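Side-chain contacts in MmoQ Response regulator (PDB 3LJX), which probably makes cyclic di-GMP from GTP as a full-length protein, of which this fragment contains the HDOD domain: residues A[40-43]-A[44-47]; A[103-106]-A[107-110]. All coordinates share one frame; numbering follows the deposited sequence.

Contact 1 of 2, residues A[40-43]-A[44-47]; sequences AQLI and QTDP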
# COMPACT_ATOMS: atom_id res chain seq x y z
N ALA A 40 16.51 0.68 -0.37
CA ALA A 40 15.24 0.01 -0.60
C ALA A 40 14.47 -0.24 0.71
O ALA A 40 13.27 0.04 0.81
CB ALA A 40 15.45 -1.31 -1.35
N GLN A 41 15.16 -0.76 1.72
CA GLN A 41 14.54 -1.05 3.01
C GLN A 41 13.88 0.21 3.56
O GLN A 41 12.77 0.17 4.10
CB GLN A 41 15.59 -1.57 4.00
CG GLN A 41 15.93 -3.04 3.84
CD GLN A 41 15.12 -3.94 4.77
OE1 GLN A 41 14.12 -4.54 4.36
NE2 GLN A 41 15.55 -4.03 6.03
N LEU A 42 14.57 1.33 3.41
CA LEU A 42 14.08 2.58 3.95
C LEU A 42 12.95 3.14 3.08
O LEU A 42 11.93 3.60 3.59
CB LEU A 42 15.23 3.56 4.08
CG LEU A 42 14.88 4.87 4.77
CD1 LEU A 42 14.02 4.60 5.99
CD2 LEU A 42 16.15 5.62 5.15
N ILE A 43 13.13 3.10 1.76
CA ILE A 43 12.16 3.69 0.84
C ILE A 43 10.84 2.94 0.92
O ILE A 43 9.76 3.53 0.80
CB ILE A 43 12.67 3.66 -0.61
CG1 ILE A 43 13.72 4.76 -0.83
CG2 ILE A 43 11.52 3.85 -1.60
CD1 ILE A 43 14.39 4.70 -2.19
N GLN A 44 10.92 1.62 1.13
CA GLN A 44 9.70 0.84 1.09
C GLN A 44 8.89 0.97 2.38
O GLN A 44 7.89 0.28 2.55
CB GLN A 44 9.98 -0.62 0.75
CG GLN A 44 10.62 -1.38 1.89
CD GLN A 44 10.76 -2.85 1.56
OE1 GLN A 44 10.60 -3.25 0.40
NE2 GLN A 44 11.07 -3.67 2.57
N THR A 45 9.30 1.86 3.28
CA THR A 45 8.44 2.22 4.41
C THR A 45 7.47 3.34 3.99
O THR A 45 6.56 3.70 4.76
CB THR A 45 9.22 2.69 5.65
OG1 THR A 45 9.98 3.87 5.34
CG2 THR A 45 10.14 1.60 6.17
N ASP A 46 7.67 3.89 2.80
CA ASP A 46 6.83 5.00 2.34
C ASP A 46 5.98 4.64 1.11
O ASP A 46 6.51 4.40 0.02
CB ASP A 46 7.66 6.24 2.04
CG ASP A 46 6.82 7.40 1.54
OD1 ASP A 46 5.92 7.84 2.30
OD2 ASP A 46 7.03 7.86 0.40
N PRO A 47 4.65 4.60 1.29
CA PRO A 47 3.73 4.28 0.20
C PRO A 47 3.88 5.23 -1.00
O PRO A 47 3.95 4.74 -2.13
CB PRO A 47 2.35 4.42 0.84
CG PRO A 47 2.58 4.19 2.32
CD PRO A 47 3.96 4.73 2.59
O HOH W 1 11.68 -2.25 5.13
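Gln44 N reaches back to Ala40 O at 2.8 Å as the last helical turn of 36-43 ends, and a type I beta turn from Ile43 to Asp46 follows at once. Asp46 N closes that turn on Ile43 O at 2.9 Å. Leu42 O is gripped twice by one residue. Thr45 OG1 donates to it at 2.6 Å, lying in the carbonyl plane with a C=O...O angle of 158°, whereas Thr45 N comes from above that plane at 3.2 Å. The hydroxyl gets there because it sits between the backbone N and the carbonyl carbon (chi1 61°), which turns it back to the helix end; CG2 then rests 3.6 Å from Gln41 O. With an alanine at this position, Leu42 O is likely to lose its hydroxyl donor and keep the bond from the backbone N-H of this residue, with a gap beside Gln41 O where CG2 lay. Gln41 and Gln44 run side by side, their amide planes 60° apart. A water joins them, accepting from Gln44 NE2 at 3.0 Å and donating to Gln41 O, with a weak bond to Gln41 OE1. Asp46 OD2 serves the next helix, accepting from Leu49 N and also bonding Thr17 OG1. Helix C-terminus, beta turn and aspartate N-cap thus follow without a break, a short turn linking helix 36-43 to helix 47-58 within the all-helical HDOD domain.

Contact 2 of 2, residues A[103-106]-A[107-110]; sequences AFDY and AAYW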
# COMPACT_ATOMS: atom_id res chain seq x y z
N ALA A 103 -9.19 16.25 8.37
CA ALA A 103 -9.78 15.12 9.10
C ALA A 103 -9.08 13.76 8.89
O ALA A 103 -9.39 12.80 9.58
CB ALA A 103 -11.28 15.02 8.80
N PHE A 104 -8.14 13.68 7.95
CA PHE A 104 -7.45 12.42 7.68
C PHE A 104 -6.27 12.20 8.63
O PHE A 104 -5.38 13.05 8.76
CB PHE A 104 -6.96 12.36 6.23
CG PHE A 104 -6.46 11.00 5.80
CD1 PHE A 104 -7.34 9.93 5.64
CD2 PHE A 104 -5.11 10.79 5.51
CE1 PHE A 104 -6.89 8.67 5.22
CE2 PHE A 104 -4.65 9.55 5.08
CZ PHE A 104 -5.55 8.49 4.94
N ASP A 105 -6.26 11.04 9.28
CA ASP A 105 -5.22 10.71 10.23
C ASP A 105 -4.00 10.15 9.50
O ASP A 105 -3.87 8.94 9.33
CB ASP A 105 -5.75 9.69 11.25
CG ASP A 105 -4.81 9.51 12.44
OD1 ASP A 105 -3.62 9.88 12.32
OD2 ASP A 105 -5.26 8.99 13.48
N TYR A 106 -3.10 11.03 9.07
CA TYR A 106 -1.95 10.62 8.27
C TYR A 106 -0.99 9.71 9.05
O TYR A 106 -0.52 8.70 8.52
CB TYR A 106 -1.21 11.83 7.73
CG TYR A 106 -1.96 12.60 6.63
CD1 TYR A 106 -2.91 13.56 6.95
CD2 TYR A 106 -1.66 12.39 5.28
CE1 TYR A 106 -3.57 14.28 5.95
CE2 TYR A 106 -2.31 13.10 4.28
CZ TYR A 106 -3.26 14.04 4.61
OH TYR A 106 -3.91 14.74 3.60
N ALA A 107 -0.70 10.07 10.29
CA ALA A 107 0.19 9.23 11.09
C ALA A 107 -0.41 7.83 11.18
O ALA A 107 0.30 6.83 11.03
CB ALA A 107 0.41 9.81 12.49
N ALA A 108 -1.72 7.75 11.40
CA ALA A 108 -2.36 6.45 11.55
C ALA A 108 -2.25 5.69 10.23
O ALA A 108 -1.95 4.49 10.21
CB ALA A 108 -3.84 6.58 11.99
N TYR A 109 -2.49 6.40 9.14
CA TYR A 109 -2.43 5.76 7.83
C TYR A 109 -1.03 5.19 7.59
O TYR A 109 -0.89 4.05 7.17
CB TYR A 109 -2.82 6.73 6.71
CG TYR A 109 -2.39 6.21 5.36
CD1 TYR A 109 -3.15 5.25 4.69
CD2 TYR A 109 -1.20 6.63 4.80
CE1 TYR A 109 -2.73 4.75 3.46
CE2 TYR A 109 -0.77 6.15 3.57
CZ TYR A 109 -1.53 5.20 2.91
OH TYR A 109 -1.09 4.72 1.69
N TRP A 110 0.01 5.97 7.89
CA TRP A 110 1.36 5.50 7.60
C TRP A 110 1.76 4.37 8.53
O TRP A 110 2.43 3.43 8.13
CB TRP A 110 2.39 6.63 7.65
CG TRP A 110 2.34 7.50 6.41
CD1 TRP A 110 2.33 7.07 5.11
CD2 TRP A 110 2.27 8.92 6.35
NE1 TRP A 110 2.25 8.13 4.26
CE2 TRP A 110 2.22 9.28 4.99
CE3 TRP A 110 2.27 9.93 7.33
CZ2 TRP A 110 2.16 10.62 4.57
CZ3 TRP A 110 2.21 11.26 6.91
CH2 TRP A 110 2.15 11.59 5.54
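A chi1 of -168° turns the Asp105 carboxylate away from its own N and over the start of helix 106-125, where OD1 accepts from Ala108 N at 3.0 Å. The N-H meets OD1 from above the carboxylate plane, 65° out of it, and the Ala108 methyl lies against the same group. In Tyr106 and Trp110 alike, CG lies beside the backbone N and opposite the carbonyl carbon; the two side chains consequently meet one turn apart, with Trp110 CZ3 3.6 Å from Tyr106 CB and the ring planes inclined at 43°. This is an aspartate N-cap, with the first helical bonds following directly: Tyr109 N to Asp105 O at 2.9 Å and Trp110 N to Tyr106 O, also at 2.9 Å. Ahead of the cap, Phe104 packs against both Tyr106 and Tyr109. Its CD2 stands 3.6 Å above the centre of the Tyr106 ring, while its CZ touches Tyr109 CB at 3.7 Å, the Phe104 and Tyr109 rings lying obliquely to each other. Ala150 and Leu147 of helix 144-152 both pack on Tyr106, whose OH is hydrogen-bonded to Cys101 N.

In the fold
Contacts 1 and 2 have centres about 17 Å apart, yet they touch through their last residues. Pro47, which opens helix 47-58, packs against two aromatic side chains of 107-110: its CB lies 3.5 Å from Tyr109 OH, and its CD lies 3.8 Å from Trp110 CD1. The residues that touch lie at the starts of helices 47-58 and 106-125. Farther along the latter, Leu114 touches Thr45, extending the packing back into the turn of contact 1. Both lie in the HDOD domain part of the chain: contact 1 links helices 36-43 and 47-58, and contact 2 starts helix 106-125. The GGDEF family, to which the probable cyclase activity belongs, is a separate part of the full-length protein.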